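Local coordinates for protein putative peptidase M23 (Pseudomonas aeruginosa PAO1, PDB 2HSI) that probably acts as a zinc-dependent endopeptidase of the M23 family, binding one zinc ion through histidine and aspartate side chains, at residues Leu127-Ile130 with Glu131-Leu134; Glu136-Ala139 with Ala140-Phe144; Ile232-Lys235 with Leu236-Val240. One frame throughout, in Å; residues are numbered along the deposited sequence.

Contact 1 of 3, residues Leu127-Ile130 with Glu131-Leu134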
loop_
_atom_site.group_PDB
_atom_site.type_symbol
_atom_site.label_atom_id
_atom_site.label_comp_id
_atom_site.label_asym_id
_atom_site.label_seq_id
_atom_site.Cartn_x
_atom_site.Cartn_y
_atom_site.Cartn_z
ATOM N N LEU A 127 -15.627 18.158 14.384
ATOM C CA LEU A 127 -14.841 18.022 13.159
ATOM C C LEU A 127 -13.350 18.123 13.488
ATOM O O LEU A 127 -12.494 17.770 12.679
ATOM C CB LEU A 127 -15.255 19.104 12.152
ATOM C CG LEU A 127 -16.760 19.343 11.953
ATOM C CD1 LEU A 127 -17.019 20.538 11.041
ATOM C CD2 LEU A 127 -17.465 18.095 11.435
ATOM N N LYS A 128 -13.069 18.618 14.691
ATOM C CA LYS A 128 -11.735 18.703 15.265
ATOM C C LYS A 128 -11.116 17.320 15.465
ATOM O O LYS A 128 -9.918 17.129 15.220
ATOM C CB LYS A 128 -11.846 19.393 16.617
ATOM C CG LYS A 128 -10.548 19.868 17.229
ATOM C CD LYS A 128 -10.743 20.172 18.717
ATOM C CE LYS A 128 -11.967 21.060 18.985
ATOM N NZ LYS A 128 -11.626 22.496 19.135
ATOM N N ARG A 129 -11.933 16.375 15.939
ATOM C CA ARG A 129 -11.559 14.960 15.988
ATOM C C ARG A 129 -11.246 14.441 14.585
ATOM O O ARG A 129 -10.172 13.889 14.373
ATOM C CB ARG A 129 -12.663 14.112 16.635
ATOM C CG ARG A 129 -12.388 12.610 16.644
ATOM C CD ARG A 129 -13.672 11.784 16.806
ATOM N NE ARG A 129 -13.396 10.361 16.611
ATOM C CZ ARG A 129 -14.263 9.375 16.803
ATOM N NH1 ARG A 129 -13.879 8.119 16.597
ATOM N NH2 ARG A 129 -15.504 9.634 17.211
ATOM N N ILE A 130 -12.176 14.640 13.643
ATOM C CA ILE A 130 -12.044 14.156 12.261
ATOM C C ILE A 130 -10.765 14.678 11.587
ATOM O O ILE A 130 -10.064 13.904 10.923
ATOM C CB ILE A 130 -13.339 14.439 11.417
ATOM C CG1 ILE A 130 -14.455 13.457 11.816
ATOM C CG2 ILE A 130 -13.067 14.365 9.912
ATOM C CD1 ILE A 130 -15.877 13.885 11.420
ATOM N N GLU A 131 -10.470 15.968 11.807
ATOM C CA GLU A 131 -9.263 16.608 11.285
ATOM C C GLU A 131 -8.002 15.912 11.805
ATOM O O GLU A 131 -7.087 15.626 11.034
ATOM C CB GLU A 131 -9.251 18.102 11.637
ATOM C CG GLU A 131 -8.087 18.896 11.041
ATOM C CD GLU A 131 -8.219 20.405 11.224
ATOM O OE1 GLU A 131 -7.718 21.145 10.351
ATOM O OE2 GLU A 131 -8.811 20.857 12.230
ATOM N N ARG A 132 -7.983 15.633 13.108
ATOM C CA ARG A 132 -6.880 14.946 13.766
ATOM C C ARG A 132 -6.705 13.510 13.247
ATOM O O ARG A 132 -5.581 13.084 12.982
ATOM C CB ARG A 132 -7.105 14.951 15.278
ATOM C CG ARG A 132 -5.832 15.015 16.090
ATOM C CD ARG A 132 -6.042 14.487 17.499
ATOM N NE ARG A 132 -6.077 13.024 17.526
ATOM C CZ ARG A 132 -7.180 12.288 17.644
ATOM N NH1 ARG A 132 -8.371 12.864 17.761
ATOM N NH2 ARG A 132 -7.092 10.967 17.646
ATOM N N GLU A 133 -7.823 12.796 13.083
ATOM C CA GLU A 133 -7.855 11.426 12.525
ATOM C C GLU A 133 -7.402 11.334 11.064
ATOM O O GLU A 133 -6.701 10.389 10.685
ATOM C CB GLU A 133 -9.251 10.814 12.682
ATOM C CG GLU A 133 -9.692 10.676 14.149
ATOM C CD GLU A 133 -11.069 10.070 14.314
ATOM O OE1 GLU A 133 -11.874 10.094 13.361
ATOM O OE2 GLU A 133 -11.351 9.555 15.416
ATOM N N LEU A 134 -7.809 12.309 10.253
ATOM C CA LEU A 134 -7.295 12.450 8.893
ATOM C C LEU A 134 -5.790 12.708 8.893
ATOM O O LEU A 134 -5.063 12.101 8.104
ATOM C CB LEU A 134 -8.037 13.557 8.122
ATOM C CG LEU A 134 -7.504 13.964 6.736
ATOM C CD1 LEU A 134 -7.616 12.818 5.721
ATOM C CD2 LEU A 134 -8.210 15.226 6.228
#

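Contact 2 of 3, residues Glu136-Ala139 with Ala140-Phe144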
loop_
_atom_site.group_PDB
_atom_site.type_symbol
_atom_site.label_atom_id
_atom_site.label_comp_id
_atom_site.label_asym_id
_atom_site.label_seq_id
_atom_site.Cartn_x
_atom_site.Cartn_y
_atom_site.Cartn_z
ATOM N N GLU A 136 -3.534 11.885 11.209
ATOM C CA GLU A 136 -2.817 10.681 11.658
ATOM C C GLU A 136 -2.654 9.686 10.521
ATOM O O GLU A 136 -1.572 9.108 10.328
ATOM C CB GLU A 136 -3.570 9.987 12.796
ATOM C CG GLU A 136 -3.477 10.681 14.134
ATOM C CD GLU A 136 -4.366 10.038 15.185
ATOM O OE1 GLU A 136 -4.715 8.838 15.049
ATOM O OE2 GLU A 136 -4.717 10.737 16.150
ATOM N N GLN A 137 -3.738 9.476 9.782
ATOM C CA GLN A 137 -3.735 8.531 8.674
ATOM C C GLN A 137 -2.873 9.012 7.502
ATOM O O GLN A 137 -2.166 8.216 6.877
ATOM C CB GLN A 137 -5.158 8.227 8.230
ATOM C CG GLN A 137 -5.889 7.327 9.212
ATOM C CD GLN A 137 -7.355 7.164 8.890
ATOM O OE1 GLN A 137 -7.760 6.151 8.331
ATOM N NE2 GLN A 137 -8.165 8.159 9.253
ATOM N N THR A 138 -2.929 10.316 7.230
ATOM C CA THR A 138 -2.098 10.945 6.194
ATOM C C THR A 138 -0.595 10.776 6.510
ATOM O O THR A 138 0.195 10.352 5.642
ATOM C CB THR A 138 -2.493 12.440 6.006
ATOM O OG1 THR A 138 -3.858 12.516 5.563
ATOM C CG2 THR A 138 -1.601 13.126 4.983
ATOM N N ALA A 139 -0.223 11.056 7.758
ATOM C CA ALA A 139 1.149 10.856 8.232
ATOM C C ALA A 139 1.610 9.404 8.116
ATOM O O ALA A 139 2.745 9.152 7.712
ATOM C CB ALA A 139 1.304 11.349 9.657
ATOM N N ALA A 140 0.727 8.457 8.449
ATOM C CA ALA A 140 1.077 7.027 8.391
ATOM C C ALA A 140 1.421 6.547 6.974
ATOM O O ALA A 140 2.412 5.843 6.770
ATOM C CB ALA A 140 -0.024 6.182 8.972
ATOM N N TYR A 141 0.614 6.937 5.993
ATOM C CA TYR A 141 0.915 6.600 4.596
ATOM C C TYR A 141 2.236 7.188 4.080
ATOM O O TYR A 141 2.840 6.637 3.153
ATOM C CB TYR A 141 -0.221 7.038 3.690
ATOM C CG TYR A 141 -1.475 6.196 3.758
ATOM C CD1 TYR A 141 -1.440 4.799 3.599
ATOM C CD2 TYR A 141 -2.712 6.808 3.924
ATOM C CE1 TYR A 141 -2.620 4.042 3.625
ATOM C CE2 TYR A 141 -3.875 6.076 3.949
ATOM C CZ TYR A 141 -3.834 4.700 3.802
ATOM O OH TYR A 141 -5.024 4.017 3.846
ATOM N N ARG A 142 2.677 8.292 4.691
ATOM C CA ARG A 142 3.907 8.973 4.301
ATOM C C ARG A 142 5.146 8.459 5.028
ATOM O O ARG A 142 6.248 8.914 4.752
ATOM C CB ARG A 142 3.772 10.484 4.498
ATOM C CG ARG A 142 2.879 11.112 3.455
ATOM C CD ARG A 142 2.422 12.501 3.831
ATOM N NE ARG A 142 1.459 12.978 2.845
ATOM C CZ ARG A 142 0.872 14.172 2.868
ATOM N NH1 ARG A 142 1.125 15.032 3.846
ATOM N NH2 ARG A 142 0.010 14.494 1.916
ATOM N N ARG A 143 4.967 7.509 5.946
ATOM C CA ARG A 143 6.111 6.851 6.579
ATOM C C ARG A 143 6.979 6.109 5.542
ATOM O O ARG A 143 6.459 5.389 4.683
ATOM C CB ARG A 143 5.658 5.892 7.675
ATOM C CG ARG A 143 6.796 5.441 8.581
ATOM C CD ARG A 143 6.524 4.051 9.087
ATOM N NE ARG A 143 7.542 3.529 10.002
ATOM C CZ ARG A 143 7.579 3.770 11.313
ATOM N NH1 ARG A 143 6.664 4.549 11.887
ATOM N NH2 ARG A 143 8.535 3.226 12.055
ATOM N N PHE A 144 8.286 6.337 5.597
ATOM C CA PHE A 144 9.218 5.675 4.690
ATOM C C PHE A 144 10.359 5.046 5.495
ATOM O O PHE A 144 11.416 5.639 5.665
ATOM C CB PHE A 144 9.745 6.657 3.621
ATOM C CG PHE A 144 10.455 5.982 2.467
ATOM C CD1 PHE A 144 9.732 5.454 1.395
ATOM C CD2 PHE A 144 11.840 5.861 2.459
ATOM C CE1 PHE A 144 10.406 4.822 0.323
ATOM C CE2 PHE A 144 12.509 5.223 1.413
ATOM C CZ PHE A 144 11.790 4.706 0.349
#

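Contact 3 of 3, residues Ile232-Lys235 with Leu236-Val240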
loop_
_atom_site.group_PDB
_atom_site.type_symbol
_atom_site.label_atom_id
_atom_site.label_comp_id
_atom_site.label_asym_id
_atom_site.label_seq_id
_atom_site.Cartn_x
_atom_site.Cartn_y
_atom_site.Cartn_z
ATOM N N ILE A 232 -9.018 -5.709 16.912
ATOM C CA ILE A 232 -7.606 -5.581 16.532
ATOM C C ILE A 232 -6.767 -6.387 17.535
ATOM O O ILE A 232 -6.833 -6.140 18.738
ATOM C CB ILE A 232 -7.146 -4.084 16.487
ATOM C CG1 ILE A 232 -7.874 -3.325 15.364
ATOM C CG2 ILE A 232 -5.623 -3.976 16.309
ATOM C CD1 ILE A 232 -7.708 -1.819 15.409
ATOM N N ASP A 233 -5.991 -7.350 17.022
ATOM C CA ASP A 233 -5.263 -8.336 17.840
ATOM C C ASP A 233 -3.791 -7.999 18.030
ATOM O O ASP A 233 -3.073 -8.700 18.755
ATOM C CB ASP A 233 -5.373 -9.735 17.211
ATOM C CG ASP A 233 -6.789 -10.275 17.234
ATOM O OD1 ASP A 233 -7.570 -9.798 18.069
ATOM O OD2 ASP A 233 -7.123 -11.165 16.429
ATOM N N VAL A 234 -3.348 -6.936 17.367
ATOM C CA VAL A 234 -1.959 -6.490 17.407
ATOM C C VAL A 234 -1.786 -5.182 18.190
ATOM O O VAL A 234 -2.759 -4.473 18.462
ATOM C CB VAL A 234 -1.376 -6.326 15.975
ATOM C CG1 VAL A 234 -1.184 -7.694 15.321
ATOM C CG2 VAL A 234 -2.291 -5.434 15.115
ATOM N N LYS A 235 -0.539 -4.873 18.539
ATOM C CA LYS A 235 -0.205 -3.652 19.277
ATOM C C LYS A 235 0.603 -2.699 18.402
ATOM O O LYS A 235 1.274 -3.129 17.462
ATOM C CB LYS A 235 0.601 -3.986 20.537
ATOM C CG LYS A 235 -0.121 -4.900 21.519
ATOM C CD LYS A 235 0.654 -5.048 22.820
ATOM C CE LYS A 235 -0.088 -5.940 23.802
ATOM N NZ LYS A 235 -0.313 -7.312 23.268
ATOM N N LEU A 236 0.548 -1.409 18.725
ATOM C CA LEU A 236 1.361 -0.402 18.035
ATOM C C LEU A 236 2.854 -0.728 18.141
ATOM O O LEU A 236 3.364 -0.952 19.231
ATOM C CB LEU A 236 1.088 0.994 18.602
ATOM C CG LEU A 236 1.809 2.168 17.929
ATOM C CD1 LEU A 236 1.354 2.324 16.460
ATOM C CD2 LEU A 236 1.580 3.462 18.724
ATOM N N GLY A 237 3.540 -0.749 17.002
ATOM C CA GLY A 237 4.965 -1.071 16.957
ATOM C C GLY A 237 5.283 -2.551 16.781
ATOM O O GLY A 237 6.447 -2.920 16.583
ATOM N N GLN A 238 4.259 -3.395 16.843
ATOM C CA GLN A 238 4.454 -4.851 16.753
ATOM C C GLN A 238 4.905 -5.302 15.365
ATOM O O GLN A 238 4.356 -4.881 14.346
ATOM C CB GLN A 238 3.180 -5.606 17.142
ATOM C CG GLN A 238 3.337 -7.128 17.197
ATOM C CD GLN A 238 2.102 -7.839 17.683
ATOM O OE1 GLN A 238 1.222 -7.238 18.299
ATOM N NE2 GLN A 238 2.028 -9.131 17.411
ATOM N N GLN A 239 5.905 -6.173 15.340
ATOM C CA GLN A 239 6.390 -6.733 14.087
ATOM C C GLN A 239 5.684 -8.047 13.831
ATOM O O GLN A 239 5.751 -8.973 14.644
ATOM C CB GLN A 239 7.915 -6.865 14.106
ATOM C CG GLN A 239 8.609 -5.517 14.377
ATOM C CD GLN A 239 10.128 -5.550 14.255
ATOM O OE1 GLN A 239 10.684 -6.216 13.382
ATOM N NE2 GLN A 239 10.805 -4.799 15.124
ATOM N N VAL A 240 4.969 -8.103 12.714
ATOM C CA VAL A 240 4.120 -9.252 12.385
ATOM C C VAL A 240 4.650 -9.969 11.146
ATOM O O VAL A 240 5.164 -9.324 10.241
ATOM C CB VAL A 240 2.607 -8.850 12.225
ATOM C CG1 VAL A 240 2.073 -8.271 13.518
ATOM C CG2 VAL A 240 2.383 -7.876 11.071
HETATM O O HOH W 1 -0.564 -10.388 18.317
HETATM O O HOH W 2 1.163 -8.205 20.812
#

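Contact 1 of 3, residues Leu127-Ile130 with Glu131-Leu134
Leu127-Ile130 and Glu131-Leu134 form the first two turns of helix 127-141, and the amides of Glu131, Arg132, Glu133 and Leu134 bond to the carbonyls of Leu127, Lys128, Arg129 and Ile130 in the i to i+4 pattern, with Glu131 N at 2.8 Å from Leu127 O. On this frame Arg129 and Glu133, one turn apart, form a salt bridge. The Arg129 chain leaves with CG opposite the backbone N (chi1 176°) and runs on extended, which carries its guanidinium out from the side of the helix, where Glu133, leaning back from the next turn, meets it. There Arg129 NE points at Glu133 OE2, 2.5 Å away, with a fairly straight N-H...O angle of 160°. The carboxylate oxygen sits at the guanidinium edge and in its plane, yet the two flat groups are nearly perpendicular, 82° apart, and the donor reaches OE2 from above the carboxylate plane. Arg129 NH1 adds a weak second bond to the same oxygen at 3.1 Å. Arg129 NH1 also bonds to Asp206 O at the end of strand 199-207, and Glu133 OE1 accepts from Phe208 N in the loop that follows. Arg132, whose salt bridge goes to Glu136, keeps its NH1 5.7 Å from Arg129 NE. With Glu133 buried, the facing arginine and the loop amide would probably stabilise its carboxylate as an anion, coupling an intrahelical ion pair to the loop beside the helix.

Contact 2 of 3, residues Glu136-Ala139 with Ala140-Phe144
Thr138 and Arg142 meet where helix 127-141 runs out, their side chains lying side by side and pointing the same way. On this solvent side the methyl CG2 of Thr138 rests over the centre of one guanidinium face, 3.4 Å from Arg142 CZ. An extended Arg142 chain, its CG turned opposite the carbonyl carbon (chi1 -73°), leans back along the helix and lies alongside the threonine. Arg142 is exposed, its NE held by a salt bridge to Asp268; exposed Arg143 has a weak, long ion pair to Asp217. The backbone loosens too: Ala140 N bonds to Glu136 O at 3.0 Å and Tyr141 N to Gln137 O at 3.2 Å, but Arg142 N makes weak bonds, to Thr138 O and Ala139 O. By contrast, Ala140 and Tyr141 are buried and packed against the sheet. The Tyr141 ring brings CD2 to 3.3 Å from Gln137 O, meets Arg270 in a cation-pi contact, and stands about 7 Å, side chain to side chain, from the zinc ligand His261. Ala140 touches Leu203 of strand 199-207 and Phe215 of strand 213-219, while Tyr141 packs on Ile223 and Met225 of strand 222-229.

Contact 3 of 3, residues Ile232-Lys235 with Leu236-Val240
Gln238 sets its CG opposite the backbone N (chi1 -175°) and extends from there, so that its amide reaches back across the turn to Val234 and Lys235. Val234 places CG1 opposite its carbonyl carbon, where this branch meets CG1 of Val240. The amide oxygen of Gln238 then does the work of a backbone acceptor: Lys235 N donates to Gln238 OE1 at 3.0 Å, with an N-H...O angle of 156° and the donor tilted moderately from the amide plane. Gln238 N returns a bond to Lys235 O at 3.1 Å, arriving from above that carbonyl's plane. The same two residues are therefore joined twice, once through backbone alone and once through a side chain.

Two waters extend the link. One donates to Gln238 OE1 at 2.7 Å and accepts from Lys235 NZ, so OE1 is gripped by two donors; the other accepts from Gln238 NE2 and donates to Asp233 O. Both ends of the amide are thus engaged, which fixes its rotation. Beneath it, the side chains of Val234 and Gln238 cross at about a right angle, with Val234 CB 3.6 Å from Gln238 OE1. Val234 and Val240, both buried, likewise cross at about a right angle, CG1 to CG1 at 3.8 Å, and each also packs on Leu246.

Gly237 has the positive phi of 90° in which a side chain would press on the preceding carbonyl oxygen. Lys235 to Gln238 is accordingly a type II beta turn with glycine at its third position, here leading the chain from strand 231-232 into strand 239-240, within the beta-rich M23 peptidase domain.

After the N-terminal six-stranded sheet, the chain builds helix 127-141: contact 1 occupies its opening turns and contact 2 its end, where the chain passes into loop. The two adjoin in sequence, with centres 15 Å apart. Contact 3 comes much later and turns the chain between strands 231-232 and 239-240; its centre lies about 17 Å from that of contact 2 and 23 Å from that of contact 1. All three are local and in series, so none encloses or crosses another. Strand 199-207 is their shared neighbour: residues of contacts 2 and 3 both pack on it, and contact 1 reaches the end of that strand at Asp206 and the loop after it at Phe208.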